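Local coordinates for hypothetical protein TM841 (Thermotoga maritima, PDB 1MGP) that binds long-chain fatty acids such as palmitate and may take part in lipid transport or fatty acid metabolism, at residues 94-97 and 98-102. Residues are numbered along the deposited sequence; the frame is centred on the assembly and turned at random.
Sequences EDFK and KRYLK
F96 and Y100, one turn apart on helix 93-105, meet on its buried side: CD1 of F96 lies 4.0 Å from CZ of Y100 and 3.6 Å from its OH, the two rings crossing at a slant. Y100 also lays one ring face over the carbonyl of F96, whose O sits 3.3 Å above the ring plane, offset toward the rim. With CG opposite the carbonyl carbon (chi1 -59°), the ring lies back over the preceding turn; chi2 of -28° turns its face to the O. The same F96 O accepts the amide of Y100 nearly in line with its C=O (N to O 3.0 Å), one of four consecutive i to i+4 bonds linking 94-97 to 98-102. K98, itself exposed, folds back through three bends until NZ reaches a water at 2.7 Å; that water donates to D95 O and weakly accepts from R99 NE. D95 O thus takes both the water and the R99 amide, at 3.3 Å the longest of the four bonds.

Farther out, F96 packs on helix 123-133 and on I51 of strand 48-56. A leucine in place of Y100, lacking ring and hydroxyl, would probably leave A127 O without this donor and open a gap beside F96 CD1. Apolar packing, the Y100 OH to A127 O bond and the K97-E133 salt bridge join this helix to helix 123-133, while R99, paired with D49, ties it to strand 48-56.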
ATOM      1  N   GLU A  94       3.391 -21.283  -1.401  1.00 13.45           N
ATOM      2  CA  GLU A  94       2.198 -22.061  -1.720  1.00 15.25           C
ATOM      3  C   GLU A  94       1.005 -21.131  -1.948  1.00 14.25           C
ATOM      4  O   GLU A  94       0.216 -21.348  -2.864  1.00 13.56           O
ATOM      5  CB  GLU A  94       1.898 -23.030  -0.574  1.00 21.19           C
ATOM      6  CG  GLU A  94       0.611 -23.826  -0.722  1.00 29.87           C
ATOM      7  CD  GLU A  94       0.265 -24.605   0.543  1.00 37.20           C
ATOM      8  OE1 GLU A  94      -0.800 -25.265   0.569  1.00 39.33           O
ATOM      9  OE2 GLU A  94       1.057 -24.557   1.513  1.00 40.04           O
ATOM     10  N   ASP A  95       0.867 -20.100  -1.113  1.00 12.89           N
ATOM     11  CA  ASP A  95      -0.237 -19.152  -1.272  1.00 13.13           C
ATOM     12  C   ASP A  95      -0.179 -18.494  -2.644  1.00 10.74           C
ATOM     13  O   ASP A  95      -1.198 -18.344  -3.313  1.00 10.38           O
ATOM     14  CB  ASP A  95      -0.190 -18.042  -0.213  1.00 13.15           C
ATOM     15  CG  ASP A  95      -0.507 -18.543   1.173  1.00 17.53           C
ATOM     16  OD1 ASP A  95      -1.272 -19.526   1.284  1.00 13.33           O
ATOM     17  OD2 ASP A  95      -0.003 -17.938   2.149  1.00 16.10           O
ATOM     18  N   PHE A  96       1.016 -18.076  -3.050  1.00  9.50           N
ATOM     19  CA  PHE A  96       1.177 -17.440  -4.347  1.00  9.60           C
ATOM     20  C   PHE A  96       0.873 -18.416  -5.477  1.00  9.83           C
ATOM     21  O   PHE A  96       0.128 -18.086  -6.399  1.00  9.21           O
ATOM     22  CB  PHE A  96       2.598 -16.884  -4.498  1.00  9.86           C
ATOM     23  CG  PHE A  96       2.762 -15.496  -3.942  1.00  9.20           C
ATOM     24  CD1 PHE A  96       2.123 -14.416  -4.545  1.00 10.55           C
ATOM     25  CD2 PHE A  96       3.534 -15.270  -2.808  1.00  9.70           C
ATOM     26  CE1 PHE A  96       2.247 -13.123  -4.023  1.00 10.30           C
ATOM     27  CE2 PHE A  96       3.664 -13.983  -2.277  1.00  9.27           C
ATOM     28  CZ  PHE A  96       3.020 -12.910  -2.887  1.00  9.45           C
ATOM     29  N   LYS A  97       1.438 -19.618  -5.402  1.00 10.45           N
ATOM     30  CA  LYS A  97       1.204 -20.620  -6.439  1.00 11.49           C
ATOM     31  C   LYS A  97      -0.291 -20.873  -6.625  1.00 12.24           C
ATOM     32  O   LYS A  97      -0.781 -20.941  -7.752  1.00 12.73           O
ATOM     33  CB  LYS A  97       1.918 -21.931  -6.092  1.00 12.59           C
ATOM     34  CG  LYS A  97       3.436 -21.826  -6.076  1.00 13.09           C
ATOM     35  CD  LYS A  97       4.103 -23.152  -5.718  1.00 13.32           C
ATOM     36  CE  LYS A  97       3.964 -24.183  -6.835  1.00 18.30           C
ATOM     37  NZ  LYS A  97       4.745 -25.429  -6.546  1.00 18.84           N
ATOM     38  N   LYS A  98      -1.009 -21.006  -5.512  1.00 13.47           N
ATOM     39  CA  LYS A  98      -2.453 -21.241  -5.547  1.00 14.25           C
ATOM     40  C   LYS A  98      -3.143 -20.168  -6.388  1.00 14.14           C
ATOM     41  O   LYS A  98      -3.964 -20.478  -7.253  1.00 12.02           O
ATOM     42  CB  LYS A  98      -3.021 -21.222  -4.119  1.00 17.67           C
ATOM     43  CG  LYS A  98      -4.473 -21.705  -3.965  1.00 21.28           C
ATOM     44  CD  LYS A  98      -5.492 -20.921  -4.810  1.00 24.98           C
ATOM     45  CE  LYS A  98      -5.483 -19.407  -4.540  1.00 23.80           C
ATOM     46  NZ  LYS A  98      -6.002 -19.034  -3.197  1.00 24.04           N
ATOM     47  N   ARG A  99      -2.813 -18.907  -6.120  1.00 12.91           N
ATOM     48  CA  ARG A  99      -3.397 -17.789  -6.851  1.00 14.44           C
ATOM     49  C   ARG A  99      -3.071 -17.862  -8.342  1.00 13.66           C
ATOM     50  O   ARG A  99      -3.958 -17.713  -9.182  1.00 14.14           O
ATOM     51  CB  ARG A  99      -2.875 -16.463  -6.291  1.00 17.21           C
ATOM     52  CG  ARG A  99      -3.206 -16.230  -4.835  1.00 19.95           C
ATOM     53  CD  ARG A  99      -4.503 -15.467  -4.655  1.00 22.16           C
ATOM     54  NE  ARG A  99      -4.925 -15.481  -3.255  1.00 23.62           N
ATOM     55  CZ  ARG A  99      -5.844 -14.674  -2.737  1.00 21.49           C
ATOM     56  NH1 ARG A  99      -6.447 -13.769  -3.495  1.00 21.61           N
ATOM     57  NH2 ARG A  99      -6.167 -14.783  -1.458  1.00 25.35           N
ATOM     58  N   TYR A 100      -1.798 -18.088  -8.664  1.00 12.13           N
ATOM     59  CA  TYR A 100      -1.370 -18.162 -10.057  1.00 11.32           C
ATOM     60  C   TYR A 100      -2.117 -19.257 -10.836  1.00 12.55           C
ATOM     61  O   TYR A 100      -2.484 -19.061 -12.001  1.00 13.05           O
ATOM     62  CB  TYR A 100       0.139 -18.420 -10.149  1.00 10.14           C
ATOM     63  CG  TYR A 100       1.034 -17.381  -9.486  1.00  9.19           C
ATOM     64  CD1 TYR A 100       0.632 -16.049  -9.350  1.00  7.41           C
ATOM     65  CD2 TYR A 100       2.310 -17.731  -9.034  1.00  7.54           C
ATOM     66  CE1 TYR A 100       1.486 -15.089  -8.777  1.00  7.94           C
ATOM     67  CE2 TYR A 100       3.167 -16.784  -8.469  1.00  7.25           C
ATOM     68  CZ  TYR A 100       2.753 -15.469  -8.341  1.00  8.03           C
ATOM     69  OH  TYR A 100       3.606 -14.543  -7.771  1.00  9.11           O
ATOM     70  N   LEU A 101      -2.329 -20.408 -10.203  1.00 12.56           N
ATOM     71  CA  LEU A 101      -3.033 -21.508 -10.860  1.00 14.20           C
ATOM     72  C   LEU A 101      -4.504 -21.161 -11.037  1.00 14.71           C
ATOM     73  O   LEU A 101      -5.111 -21.482 -12.062  1.00 15.90           O
ATOM     74  CB  LEU A 101      -2.887 -22.800 -10.053  1.00 15.75           C
ATOM     75  CG  LEU A 101      -1.445 -23.297  -9.912  1.00 20.14           C
ATOM     76  CD1 LEU A 101      -1.439 -24.661  -9.244  1.00 20.36           C
ATOM     77  CD2 LEU A 101      -0.788 -23.381 -11.287  1.00 21.86           C
ATOM     78  N   LYS A 102      -5.071 -20.502 -10.032  1.00 13.96           N
ATOM     79  CA  LYS A 102      -6.461 -20.077 -10.083  1.00 16.07           C
ATOM     80  C   LYS A 102      -6.680 -19.148 -11.275  1.00 15.31           C
ATOM     81  O   LYS A 102      -7.652 -19.298 -12.012  1.00 16.06           O
ATOM     82  CB  LYS A 102      -6.845 -19.361  -8.782  1.00 18.21           C
ATOM     83  CG  LYS A 102      -8.160 -18.588  -8.851  1.00 22.53           C
ATOM     84  CD  LYS A 102      -8.517 -17.992  -7.498  1.00 26.09           C
ATOM     85  CE  LYS A 102      -9.504 -16.843  -7.634  1.00 29.21           C
ATOM     86  NZ  LYS A 102     -10.718 -17.231  -8.398  1.00 34.45           N
TER
HETATM   87  O   HOH W   1      -3.596 -18.354  -2.095  1.00 22.91           O